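Local coordinates for protein rubisco operon transcriptional regulator (Synechocystis sp., PDB 5Y2W) that probably acts as a LysR-type transcriptional repressor that senses 2-phosphoglycolate and so links carbon to nitrogen metabolism in a cyanobacterium, at residues G11-A16 with Q202-Y207; I100-L105 with Q124-R129; F110-R113 with T119-A122; L138-N143 with K147-G152. One frame throughout, in Å; residues are numbered along the deposited sequence.

Contact 1: residues G11-A16 with Q202-Y207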
loop_
_atom_site.group_PDB
_atom_site.type_symbol
_atom_site.label_atom_id
_atom_site.label_comp_id
_atom_site.label_asym_id
_atom_site.label_seq_id
_atom_site.Cartn_x
_atom_site.Cartn_y
_atom_site.Cartn_z
ATOM N N GLY A 11 21.437 3.491 -16.670
ATOM C CA GLY A 11 21.681 3.325 -15.214
ATOM C C GLY A 11 20.436 2.980 -14.388
ATOM O O GLY A 11 19.340 3.375 -14.737
ATOM N N ARG A 12 20.617 2.257 -13.282
ATOM C CA ARG A 12 19.532 1.960 -12.341
ATOM C C ARG A 12 19.553 2.853 -11.080
ATOM O O ARG A 12 20.581 2.967 -10.435
ATOM C CB ARG A 12 19.617 0.509 -11.891
ATOM C CG ARG A 12 18.469 0.100 -10.973
ATOM C CD ARG A 12 17.120 0.002 -11.697
ATOM N NE ARG A 12 16.979 -1.272 -12.401
ATOM C CZ ARG A 12 16.765 -2.448 -11.810
ATOM N NH1 ARG A 12 16.678 -3.548 -12.547
ATOM N NH2 ARG A 12 16.637 -2.540 -10.487
ATOM N N LEU A 13 18.421 3.478 -10.751
ATOM C CA LEU A 13 18.230 4.204 -9.474
ATOM C C LEU A 13 17.336 3.378 -8.552
ATOM O O LEU A 13 16.252 2.986 -8.965
ATOM C CB LEU A 13 17.549 5.533 -9.740
ATOM C CG LEU A 13 17.109 6.316 -8.495
ATOM C CD1 LEU A 13 18.288 6.761 -7.617
ATOM C CD2 LEU A 13 16.291 7.496 -8.985
ATOM N N ARG A 14 17.802 3.093 -7.336
ATOM C CA ARG A 14 17.061 2.305 -6.339
ATOM C C ARG A 14 16.591 3.224 -5.201
ATOM O O ARG A 14 17.406 3.718 -4.406
ATOM C CB ARG A 14 17.920 1.211 -5.717
ATOM C CG ARG A 14 18.092 -0.013 -6.588
ATOM C CD ARG A 14 19.181 -0.914 -6.044
ATOM N NE ARG A 14 19.949 -1.485 -7.146
ATOM C CZ ARG A 14 20.811 -0.806 -7.916
ATOM N NH1 ARG A 14 21.435 -1.443 -8.909
ATOM N NH2 ARG A 14 21.051 0.501 -7.716
ATOM N N LEU A 15 15.276 3.422 -5.134
ATOM C CA LEU A 15 14.650 4.236 -4.095
ATOM C C LEU A 15 13.879 3.363 -3.146
ATOM O O LEU A 15 13.040 2.509 -3.572
ATOM C CB LEU A 15 13.672 5.234 -4.717
ATOM C CG LEU A 15 14.273 6.089 -5.823
ATOM C CD1 LEU A 15 13.181 6.808 -6.583
ATOM C CD2 LEU A 15 15.283 7.069 -5.250
ATOM N N ALA A 16 14.098 3.595 -1.864
ATOM C CA ALA A 16 13.168 3.073 -0.885
ATOM C C ALA A 16 12.473 4.251 -0.189
ATOM O O ALA A 16 13.130 5.228 0.224
ATOM C CB ALA A 16 13.830 2.107 0.085
ATOM N N GLN A 202 22.854 11.150 -7.724
ATOM C CA GLN A 202 23.079 12.575 -7.481
ATOM C C GLN A 202 22.140 13.379 -8.369
ATOM O O GLN A 202 21.635 14.442 -7.972
ATOM C CB GLN A 202 24.546 12.977 -7.739
ATOM C CG GLN A 202 24.831 14.449 -7.453
ATOM C CD GLN A 202 24.749 14.751 -5.967
ATOM O OE1 GLN A 202 25.312 14.029 -5.156
ATOM N NE2 GLN A 202 24.035 15.801 -5.609
ATOM N N THR A 203 21.901 12.899 -9.579
ATOM C CA THR A 203 21.054 13.692 -10.524
ATOM C C THR A 203 19.602 13.732 -9.998
ATOM O O THR A 203 18.922 14.746 -10.085
ATOM C CB THR A 203 21.045 13.093 -11.954
ATOM O OG1 THR A 203 22.383 12.758 -12.360
ATOM C CG2 THR A 203 20.414 14.034 -12.945
ATOM N N PHE A 204 19.139 12.609 -9.450
ATOM C CA PHE A 204 17.748 12.516 -8.993
ATOM C C PHE A 204 17.536 13.439 -7.802
ATOM O O PHE A 204 16.540 14.171 -7.740
ATOM C CB PHE A 204 17.330 11.070 -8.614
ATOM C CG PHE A 204 15.921 11.011 -8.075
ATOM C CD1 PHE A 204 14.839 11.252 -8.916
ATOM C CD2 PHE A 204 15.679 10.849 -6.718
ATOM C CE1 PHE A 204 13.546 11.269 -8.425
ATOM C CE2 PHE A 204 14.374 10.867 -6.223
ATOM C CZ PHE A 204 13.314 11.076 -7.085
ATOM N N LEU A 205 18.521 13.417 -6.901
ATOM C CA LEU A 205 18.524 14.166 -5.664
ATOM C C LEU A 205 18.380 15.641 -5.915
ATOM O O LEU A 205 17.504 16.315 -5.328
ATOM C CB LEU A 205 19.807 13.840 -4.896
ATOM C CG LEU A 205 20.053 14.483 -3.517
ATOM C CD1 LEU A 205 18.900 14.211 -2.538
ATOM C CD2 LEU A 205 21.375 13.982 -2.913
ATOM N N ASP A 206 19.188 16.148 -6.837
ATOM C CA ASP A 206 19.107 17.557 -7.221
ATOM C C ASP A 206 17.791 17.828 -7.898
ATOM O O ASP A 206 17.239 18.910 -7.758
ATOM C CB ASP A 206 20.249 17.955 -8.205
ATOM C CG ASP A 206 21.638 17.802 -7.596
ATOM O OD1 ASP A 206 21.764 17.897 -6.366
ATOM O OD2 ASP A 206 22.602 17.551 -8.324
ATOM N N TYR A 207 17.308 16.862 -8.684
ATOM C CA TYR A 207 16.004 17.024 -9.353
ATOM C C TYR A 207 14.858 17.145 -8.301
ATOM O O TYR A 207 14.007 18.068 -8.330
ATOM C CB TYR A 207 15.754 15.867 -10.349
ATOM C CG TYR A 207 14.321 15.850 -10.860
ATOM C CD1 TYR A 207 13.876 16.786 -11.794
ATOM C CD2 TYR A 207 13.397 14.925 -10.364
ATOM C CE1 TYR A 207 12.560 16.793 -12.227
ATOM C CE2 TYR A 207 12.082 14.928 -10.785
ATOM C CZ TYR A 207 11.670 15.852 -11.720
ATOM O OH TYR A 207 10.357 15.816 -12.121
#

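Contact 2: residues I100-L105 with Q124-R129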
loop_
_atom_site.group_PDB
_atom_site.type_symbol
_atom_site.label_atom_id
_atom_site.label_comp_id
_atom_site.label_asym_id
_atom_site.label_seq_id
_atom_site.Cartn_x
_atom_site.Cartn_y
_atom_site.Cartn_z
ATOM N N ILE A 100 -10.930 21.439 18.769
ATOM C CA ILE A 100 -11.291 20.295 19.525
ATOM C C ILE A 100 -10.122 19.958 20.401
ATOM O O ILE A 100 -9.065 19.720 19.902
ATOM C CB ILE A 100 -11.623 19.094 18.624
ATOM C CG1 ILE A 100 -12.802 19.403 17.711
ATOM C CG2 ILE A 100 -11.932 17.904 19.496
ATOM C CD1 ILE A 100 -12.886 18.478 16.507
ATOM N N PRO A 101 -10.329 19.907 21.723
ATOM C CA PRO A 101 -9.259 19.555 22.627
ATOM C C PRO A 101 -8.844 18.133 22.463
ATOM O O PRO A 101 -9.645 17.267 22.102
ATOM C CB PRO A 101 -9.856 19.732 24.015
ATOM C CG PRO A 101 -11.326 19.888 23.823
ATOM C CD PRO A 101 -11.604 20.194 22.409
ATOM N N ILE A 102 -7.589 17.890 22.759
ATOM C CA ILE A 102 -7.032 16.604 22.506
ATOM C C ILE A 102 -7.656 15.574 23.454
ATOM O O ILE A 102 -7.794 14.411 23.075
ATOM C CB ILE A 102 -5.489 16.611 22.580
ATOM C CG1 ILE A 102 -4.945 15.258 22.094
ATOM C CG2 ILE A 102 -5.023 16.901 24.003
ATOM C CD1 ILE A 102 -3.488 15.262 21.695
ATOM N N THR A 103 -8.048 16.028 24.645
ATOM C CA THR A 103 -8.835 15.238 25.607
ATOM C C THR A 103 -10.096 14.576 25.035
ATOM O O THR A 103 -10.467 13.471 25.479
ATOM C CB THR A 103 -9.288 16.103 26.824
ATOM O OG1 THR A 103 -9.941 17.316 26.376
ATOM C CG2 THR A 103 -8.095 16.463 27.703
ATOM N N ALA A 104 -10.700 15.177 24.008
ATOM C CA ALA A 104 -11.819 14.519 23.311
ATOM C C ALA A 104 -11.477 13.160 22.646
ATOM O O ALA A 104 -12.381 12.394 22.223
ATOM C CB ALA A 104 -12.450 15.478 22.295
ATOM N N LEU A 105 -10.191 12.842 22.510
ATOM C CA LEU A 105 -9.810 11.559 21.896
ATOM C C LEU A 105 -9.867 10.361 22.838
ATOM O O LEU A 105 -9.841 9.220 22.395
ATOM C CB LEU A 105 -8.397 11.642 21.271
ATOM C CG LEU A 105 -8.294 12.601 20.083
ATOM C CD1 LEU A 105 -6.938 12.452 19.419
ATOM C CD2 LEU A 105 -9.413 12.391 19.100
ATOM N N GLN A 124 1.646 7.308 19.205
ATOM C CA GLN A 124 1.873 6.829 20.587
ATOM C C GLN A 124 2.606 7.835 21.450
ATOM O O GLN A 124 2.272 8.022 22.616
ATOM C CB GLN A 124 2.658 5.573 20.605
ATOM C CG GLN A 124 1.825 4.406 20.101
ATOM C CD GLN A 124 2.676 3.194 19.799
ATOM O OE1 GLN A 124 3.828 3.299 19.394
ATOM N NE2 GLN A 124 2.114 2.055 19.990
ATOM N N ASN A 125 3.576 8.516 20.881
ATOM C CA ASN A 125 4.324 9.475 21.699
ATOM C C ASN A 125 3.504 10.638 22.023
ATOM O O ASN A 125 3.534 11.126 23.133
ATOM C CB ASN A 125 5.594 9.899 21.011
ATOM C CG ASN A 125 6.589 8.785 21.038
ATOM O OD1 ASN A 125 6.488 7.953 21.904
ATOM N ND2 ASN A 125 7.490 8.705 20.062
ATOM N N LEU A 126 2.730 11.081 21.053
ATOM C CA LEU A 126 1.873 12.214 21.299
ATOM C C LEU A 126 0.819 11.891 22.385
ATOM O O LEU A 126 0.609 12.694 23.312
ATOM C CB LEU A 126 1.226 12.669 20.015
ATOM C CG LEU A 126 0.278 13.876 20.203
ATOM C CD1 LEU A 126 1.117 15.157 20.408
ATOM C CD2 LEU A 126 -0.686 14.025 19.029
ATOM N N PHE A 127 0.167 10.739 22.276
ATOM C CA PHE A 127 -0.868 10.337 23.259
ATOM C C PHE A 127 -0.305 10.126 24.671
ATOM O O PHE A 127 -0.924 10.526 25.645
ATOM C CB PHE A 127 -1.614 9.069 22.787
ATOM C CG PHE A 127 -2.468 9.292 21.568
ATOM C CD1 PHE A 127 -2.721 10.561 21.098
ATOM C CD2 PHE A 127 -3.080 8.235 20.951
ATOM C CE1 PHE A 127 -3.538 10.756 20.010
ATOM C CE2 PHE A 127 -3.883 8.419 19.846
ATOM C CZ PHE A 127 -4.103 9.668 19.372
ATOM N N HIS A 128 0.868 9.514 24.768
ATOM C CA HIS A 128 1.554 9.358 26.044
ATOM C C HIS A 128 1.822 10.753 26.647
ATOM O O HIS A 128 1.465 11.052 27.770
ATOM C CB HIS A 128 2.851 8.607 25.799
ATOM C CG HIS A 128 3.631 8.329 27.038
ATOM N ND1 HIS A 128 4.637 9.162 27.490
ATOM C CD2 HIS A 128 3.568 7.299 27.911
ATOM C CE1 HIS A 128 5.148 8.665 28.599
ATOM N NE2 HIS A 128 4.519 7.534 28.873
ATOM N N ARG A 129 2.416 11.630 25.858
ATOM C CA ARG A 129 2.731 12.968 26.315
ATOM C C ARG A 129 1.484 13.670 26.867
ATOM O O ARG A 129 1.573 14.471 27.781
ATOM C CB ARG A 129 3.314 13.801 25.139
ATOM C CG ARG A 129 3.730 15.203 25.514
ATOM C CD ARG A 129 4.473 15.884 24.391
ATOM N NE ARG A 129 5.301 16.953 24.936
ATOM C CZ ARG A 129 4.881 18.185 25.159
ATOM N NH1 ARG A 129 3.629 18.562 24.884
ATOM N NH2 ARG A 129 5.718 19.058 25.648
#

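Contact 3: residues F110-R113 with T119-A122. With PGA (2-phosphoglycolic acid), chain B.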
loop_
_atom_site.group_PDB
_atom_site.type_symbol
_atom_site.label_atom_id
_atom_site.label_comp_id
_atom_site.label_asym_id
_atom_site.label_seq_id
_atom_site.Cartn_x
_atom_site.Cartn_y
_atom_site.Cartn_z
ATOM N N PHE A 110 -10.059 3.737 17.842
ATOM C CA PHE A 110 -8.877 4.245 17.141
ATOM C C PHE A 110 -8.109 3.098 16.473
ATOM O O PHE A 110 -7.666 2.153 17.141
ATOM C CB PHE A 110 -7.975 4.955 18.121
ATOM C CG PHE A 110 -6.901 5.770 17.471
ATOM C CD1 PHE A 110 -5.752 5.164 16.998
ATOM C CD2 PHE A 110 -7.046 7.130 17.336
ATOM C CE1 PHE A 110 -4.762 5.912 16.374
ATOM C CE2 PHE A 110 -6.079 7.893 16.723
ATOM C CZ PHE A 110 -4.920 7.276 16.245
ATOM N N ILE A 111 -7.919 3.210 15.167
ATOM C CA ILE A 111 -7.278 2.164 14.421
ATOM C C ILE A 111 -5.828 2.469 14.343
ATOM O O ILE A 111 -5.454 3.574 13.934
ATOM C CB ILE A 111 -7.862 2.092 13.003
ATOM C CG1 ILE A 111 -9.395 1.898 13.061
ATOM C CG2 ILE A 111 -7.187 0.969 12.217
ATOM C CD1 ILE A 111 -10.154 2.584 11.950
ATOM N N MET A 112 -4.991 1.508 14.653
ATOM C CA MET A 112 -3.553 1.754 14.613
ATOM C C MET A 112 -2.902 1.082 13.400
ATOM O O MET A 112 -3.388 0.097 12.882
ATOM C CB MET A 112 -2.901 1.172 15.852
ATOM C CG MET A 112 -3.090 1.953 17.131
ATOM S SD MET A 112 -1.946 3.344 17.343
ATOM C CE MET A 112 -2.400 4.097 18.912
ATOM N N ARG A 113 -1.807 1.649 12.929
ATOM C CA ARG A 113 -0.919 1.017 11.974
ATOM C C ARG A 113 -0.172 -0.138 12.674
ATOM O O ARG A 113 -0.191 -0.238 13.915
ATOM C CB ARG A 113 0.119 2.063 11.484
ATOM C CG ARG A 113 -0.401 3.063 10.465
ATOM C CD ARG A 113 -0.494 2.493 9.073
ATOM N NE ARG A 113 0.815 1.972 8.691
ATOM C CZ ARG A 113 1.826 2.683 8.189
ATOM N NH1 ARG A 113 3.013 2.076 8.017
ATOM N NH2 ARG A 113 1.657 3.976 7.874
ATOM N N THR A 119 4.376 6.250 11.784
ATOM C CA THR A 119 3.123 6.970 12.004
ATOM C C THR A 119 2.650 6.600 13.386
ATOM O O THR A 119 2.414 7.496 14.214
ATOM C CB THR A 119 2.050 6.662 10.961
ATOM O OG1 THR A 119 2.472 7.137 9.706
ATOM C CG2 THR A 119 0.695 7.341 11.291
ATOM N N ARG A 120 2.530 5.288 13.633
ATOM C CA ARG A 120 2.118 4.753 14.935
ATOM C C ARG A 120 3.021 5.277 16.084
ATOM O O ARG A 120 2.537 5.720 17.120
ATOM C CB ARG A 120 2.175 3.237 14.859
ATOM C CG ARG A 120 1.680 2.503 16.084
ATOM C CD ARG A 120 2.063 1.046 15.980
ATOM N NE ARG A 120 1.921 0.321 17.252
ATOM C CZ ARG A 120 1.109 -0.719 17.466
ATOM N NH1 ARG A 120 1.078 -1.284 18.670
ATOM N NH2 ARG A 120 0.320 -1.214 16.513
ATOM N N LEU A 121 4.328 5.259 15.893
ATOM C CA LEU A 121 5.209 5.682 16.992
ATOM C C LEU A 121 4.974 7.185 17.338
ATOM O O LEU A 121 4.863 7.581 18.495
ATOM C CB LEU A 121 6.621 5.393 16.615
ATOM C CG LEU A 121 7.649 5.573 17.706
ATOM C CD1 LEU A 121 7.401 4.548 18.805
ATOM C CD2 LEU A 121 9.053 5.443 17.092
ATOM N N ALA A 122 4.836 8.033 16.340
ATOM C CA ALA A 122 4.500 9.435 16.620
ATOM C C ALA A 122 3.119 9.607 17.325
ATOM O O ALA A 122 2.942 10.444 18.215
ATOM C CB ALA A 122 4.498 10.215 15.311
HETATM P P PGA B . 5.261 4.698 8.264
HETATM O O1P PGA B . 5.776 6.158 7.803
HETATM O O2P PGA B . 4.926 3.965 7.008
HETATM O O3P PGA B . 4.072 4.998 9.192
HETATM O O4P PGA B . 6.474 4.052 8.824
HETATM C C2 PGA B . 5.101 7.080 6.974
HETATM C C1 PGA B . 5.196 8.511 7.487
HETATM O O1 PGA B . 4.627 9.441 6.834
HETATM O O2 PGA B . 5.840 8.708 8.539
#

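Contact 4: residues L138-N143 with K147-G152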
loop_
_atom_site.group_PDB
_atom_site.type_symbol
_atom_site.label_atom_id
_atom_site.label_comp_id
_atom_site.label_asym_id
_atom_site.label_seq_id
_atom_site.Cartn_x
_atom_site.Cartn_y
_atom_site.Cartn_z
ATOM N N LEU A 138 -8.092 -2.671 16.252
ATOM C CA LEU A 138 -7.632 -2.931 14.911
ATOM C C LEU A 138 -6.262 -2.344 14.769
ATOM O O LEU A 138 -6.070 -1.151 14.978
ATOM C CB LEU A 138 -8.544 -2.285 13.889
ATOM C CG LEU A 138 -9.978 -2.787 13.840
ATOM C CD1 LEU A 138 -10.797 -2.043 12.818
ATOM C CD2 LEU A 138 -9.950 -4.268 13.502
ATOM N N GLU A 139 -5.321 -3.207 14.439
ATOM C CA GLU A 139 -4.002 -2.818 14.023
ATOM C C GLU A 139 -3.930 -3.205 12.567
ATOM O O GLU A 139 -3.834 -4.385 12.245
ATOM C CB GLU A 139 -2.984 -3.554 14.891
ATOM C CG GLU A 139 -1.581 -3.459 14.404
ATOM C CD GLU A 139 -0.604 -4.124 15.339
ATOM O OE1 GLU A 139 0.381 -4.724 14.808
ATOM O OE2 GLU A 139 -0.805 -4.016 16.586
ATOM N N LEU A 140 -4.035 -2.215 11.667
ATOM C CA LEU A 140 -4.086 -2.475 10.219
ATOM C C LEU A 140 -2.841 -1.997 9.490
ATOM O O LEU A 140 -2.589 -0.814 9.384
ATOM C CB LEU A 140 -5.312 -1.889 9.589
ATOM C CG LEU A 140 -6.651 -2.254 10.205
ATOM C CD1 LEU A 140 -7.779 -1.590 9.429
ATOM C CD2 LEU A 140 -6.819 -3.752 10.216
ATOM N N GLY A 141 -2.064 -2.944 8.969
ATOM C CA GLY A 141 -0.790 -2.650 8.342
ATOM C C GLY A 141 -0.775 -1.969 6.955
ATOM O O GLY A 141 -0.025 -2.378 6.063
ATOM N N SER A 142 -1.537 -0.905 6.776
ATOM C CA SER A 142 -1.550 -0.195 5.509
ATOM C C SER A 142 -2.362 1.036 5.720
ATOM O O SER A 142 -3.413 0.973 6.365
ATOM C CB SER A 142 -2.236 -1.059 4.462
ATOM O OG SER A 142 -2.851 -0.302 3.445
ATOM N N ASN A 143 -1.886 2.174 5.231
ATOM C CA ASN A 143 -2.708 3.390 5.216
ATOM C C ASN A 143 -4.034 3.225 4.484
ATOM O O ASN A 143 -5.045 3.829 4.872
ATOM C CB ASN A 143 -1.940 4.581 4.654
ATOM C CG ASN A 143 -0.655 4.863 5.434
ATOM O OD1 ASN A 143 -0.667 5.202 6.630
ATOM N ND2 ASN A 143 0.470 4.699 4.757
ATOM N N LYS A 147 -7.858 3.756 5.889
ATOM C CA LYS A 147 -8.910 4.636 5.315
ATOM C C LYS A 147 -10.222 3.867 5.034
ATOM O O LYS A 147 -11.323 4.388 5.240
ATOM C CB LYS A 147 -8.457 5.262 4.025
ATOM C CG LYS A 147 -7.358 6.299 4.257
ATOM C CD LYS A 147 -7.066 7.087 2.997
ATOM C CE LYS A 147 -6.301 6.299 1.939
ATOM N NZ LYS A 147 -6.366 7.095 0.686
ATOM N N GLN A 148 -10.099 2.682 4.454
ATOM C CA GLN A 148 -11.247 1.783 4.317
ATOM C C GLN A 148 -11.927 1.507 5.660
ATOM O O GLN A 148 -13.112 1.593 5.762
ATOM C CB GLN A 148 -10.813 0.443 3.712
ATOM C CG GLN A 148 -10.829 0.417 2.209
ATOM C CD GLN A 148 -12.215 0.614 1.634
ATOM O OE1 GLN A 148 -13.221 0.195 2.207
ATOM N NE2 GLN A 148 -12.274 1.310 0.526
ATOM N N ALA A 149 -11.173 1.197 6.696
ATOM C CA ALA A 149 -11.827 0.942 8.001
ATOM C C ALA A 149 -12.594 2.144 8.550
ATOM O O ALA A 149 -13.721 2.014 9.083
ATOM C CB ALA A 149 -10.836 0.404 9.013
ATOM N N ILE A 150 -12.032 3.332 8.346
ATOM C CA ILE A 150 -12.657 4.521 8.834
ATOM C C ILE A 150 -13.932 4.723 8.041
ATOM O O ILE A 150 -14.954 5.051 8.607
ATOM C CB ILE A 150 -11.792 5.746 8.643
ATOM C CG1 ILE A 150 -10.545 5.657 9.518
ATOM C CG2 ILE A 150 -12.576 7.027 8.940
ATOM C CD1 ILE A 150 -9.503 6.662 9.089
ATOM N N ALA A 151 -13.844 4.586 6.724
ATOM C CA ALA A 151 -15.008 4.733 5.880
ATOM C C ALA A 151 -16.081 3.713 6.281
ATOM O O ALA A 151 -17.241 4.028 6.193
ATOM C CB ALA A 151 -14.650 4.551 4.432
ATOM N N GLY A 152 -15.699 2.504 6.709
ATOM C CA GLY A 152 -16.698 1.508 7.164
ATOM C C GLY A 152 -17.098 1.674 8.627
ATOM O O GLY A 152 -17.643 0.738 9.223
#

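Contact 1: residues G11-A16 with Q202-Y207
A backbone hydrogen bond of 3.0 Å from Tyr-207 N to Thr-203 O closes the helical turn from which Phe-204 meets Leu-13 and Leu-15. The contact itself is apolar and buried. Residues alternate along strand 11-16: the side chains of Leu-13 and Leu-15 face the helix, while those of Arg-12 and Arg-14 lie off it, the Arg-12 CG methylene resting over the flat of the Arg-14 guanidinium. Phe-204 has CG anti to the backbone N (chi1 177°), which carries the ring off the helix toward the strand. Leu-13 comes in at about a right angle to the phenylalanine and sets one methyl at the root of the ring, CD2 lying 3.6 Å from Phe-204 CG and 3.7 Å from Phe-204 CB. Leu-15 works further out: its CD2 is 4.0 Å from Phe-204 CE2, and its CD1 lies over one ring face. Phe-32, edge-to-face with Phe-204, and Leu-29 of helix 24-35 add to the same cluster. With the ring cut back to an alanine, Leu-13 CD2 and the Leu-15 methyls would probably face a gap, and Phe-32 would lose its edge-to-face partner. This is the packing of an alpha/beta layer, helix 199-211 lying on one face of the mixed five-stranded sheet in the LysR substrate-binding domain, whose fold resembles that of periplasmic binding proteins.

Contact 2: residues I100-L105 with Q124-R129
A short 3-10 turn, residues 102-105, packs against the later part of helix 118-129 through two pairs of apolar side chains: Ile-102 meets Leu-126, and Leu-105 meets Phe-127. The turn is built by i to i+3 backbone bonds, among them Leu-105 N to Ile-102 O at 2.9 Å and Ala-104 N to Pro-101 O at 3.0 Å. That spacing brings Ile-102 and Leu-105 out on the same side, both directed at the helix. On the helix the arrangement differs, because Leu-126 and Phe-127 are neighbours in sequence and their CB atoms leave at a slant; only their ends close on the turn. Ile-102 is drawn out full length, with CG1 opposite the backbone N (chi1 -172°) and chi2 also extended. It therefore reaches across with its last carbon, CD1, which lies 4.1 Å from Leu-126 CD2, methyl against methyl. Leu-105 approaches Phe-127 at about a right angle and touches the outer part of its ring, CD1 being 3.8 Å from Phe-127 CE1 and 4.0 Å from Phe-127 CZ. Both pairs are in ordinary van der Waals contact. The small core extends beyond them: Leu-105 rests on Ile-156, Phe-127 stacks edge-to-face with Phe-110, and Leu-126 touches Phe-181 and Ile-183. The bound 2-phosphoglycolic acid is about 13 Å from the Leu-126 side chain, which places the contact away from the ligand. It joins the connection after strand 81-89 to the helix that follows it, in the hydrophobic core of one lobe of the LysR substrate-binding domain.

Contact 3: residues F110-R113 with T119-A122
Arg-120 and Arg-113 are held together by one firm bond on the side away from the ligand: Arg-120 NH2 gives a hydrogen bond of 2.8 Å to Arg-113 O, with an N-H...O angle of 163°. The oxygen lies at the edge of the guanidinium, in its plane, and the donor meets it almost end-on to the C=O. The arginine gets there with an extended chain from CG to NE, its CG 3.9 Å from Met-112 SD, the two side chains crossing at about a right angle. Arg-120 NH2 also forms a salt bridge with Glu-139. A leucine in its place would probably leave Arg-113 O without this donor and Glu-139 without its salt-bridge partner. Arg-120 is partly exposed, so solvent borders this side, whereas Arg-113 and Thr-119 are buried where they close on the phosphate of 2-phosphoglycolic acid. There Arg-113 NH2 and Thr-119 OG1 stay 3.7 Å from each other and share the phosphate as partner. Arg-113, bent at chi2 and chi3, turns the guanidinium edge to O2P, with NH1 at 2.9 Å and a weak bond from NH2. Thr-119 holds O3P twice, by OG1 at 2.7 Å and by its backbone N at 2.9 Å. That backbone bond sets the phosphate at the N-terminal end of helix 118-129, where the helix dipole would favour an anion, in the probable effector pocket of this LysR-type domain.

Contact 4: residues L138-N143 with K147-G152
Lys-147 N donates to Asn-143 O at 3.0 Å, an i to i+4 bond in the first turn of helix 143-151, and the lysine side chain then climbs past the same oxygen. Its CB is 3.8 Å from Asn-143 O and its CG comes closer, to 3.4 Å. The chain folds about the CG-CD bond (chi3 -73°), so that CE remains 4.0 Å from Asn-143 O instead of running straight on. NZ finishes on other partners, a salt bridge to Glu-167 OE1 and a hydrogen bond to Thr-163 O, which probably compensate the charge of this buried lysine. The segment 138-143 is a strand-to-helix junction: an inverse gamma turn centred on Gly-141, with Ser-142 N bonded to Leu-140 O at 2.8 Å, ends in Ser-142 as N-cap, its OG accepting from Ala-145 N. The junction lets the helix fold back over the strand. There Leu-140, directed at the helix with CG opposite its carbonyl carbon (chi1 -53°), sets CD1 against Ala-149 CB at 3.7 Å, an ordinary methyl-to-methyl contact. On the ligand side Asn-143 acts as a second-shell residue, its OD1 taking a bond from Arg-113 NH2 and its ND2 bonding Thr-19 OG1. Residues 138-140 also pair in parallel with a strand of the second subunit, and Leu-140 packs on Leu-43 of that chain.

In the fold
Contact 1 closes the longest loop of the four, and the other three are nested within it, on the far side of the chain's centre from it; its centre lies about 30 to 38 Å from theirs. Contacts 2 and 3 share helix 118-129 and have centres about 12 Å apart, with contact 3 nested inside contact 2 and the Phe-127 and Phe-110 rings touching between them. Contact 4 follows in series, its centre about 11 Å from that of contact 3, joined by probable backbone bonds between Met-112 and both Leu-138 and Leu-140. Contact 1 thus builds one lobe and the rest the other. The ligand-binding residues of contact 3 stand beside contact 4, whose strand meets the second subunit.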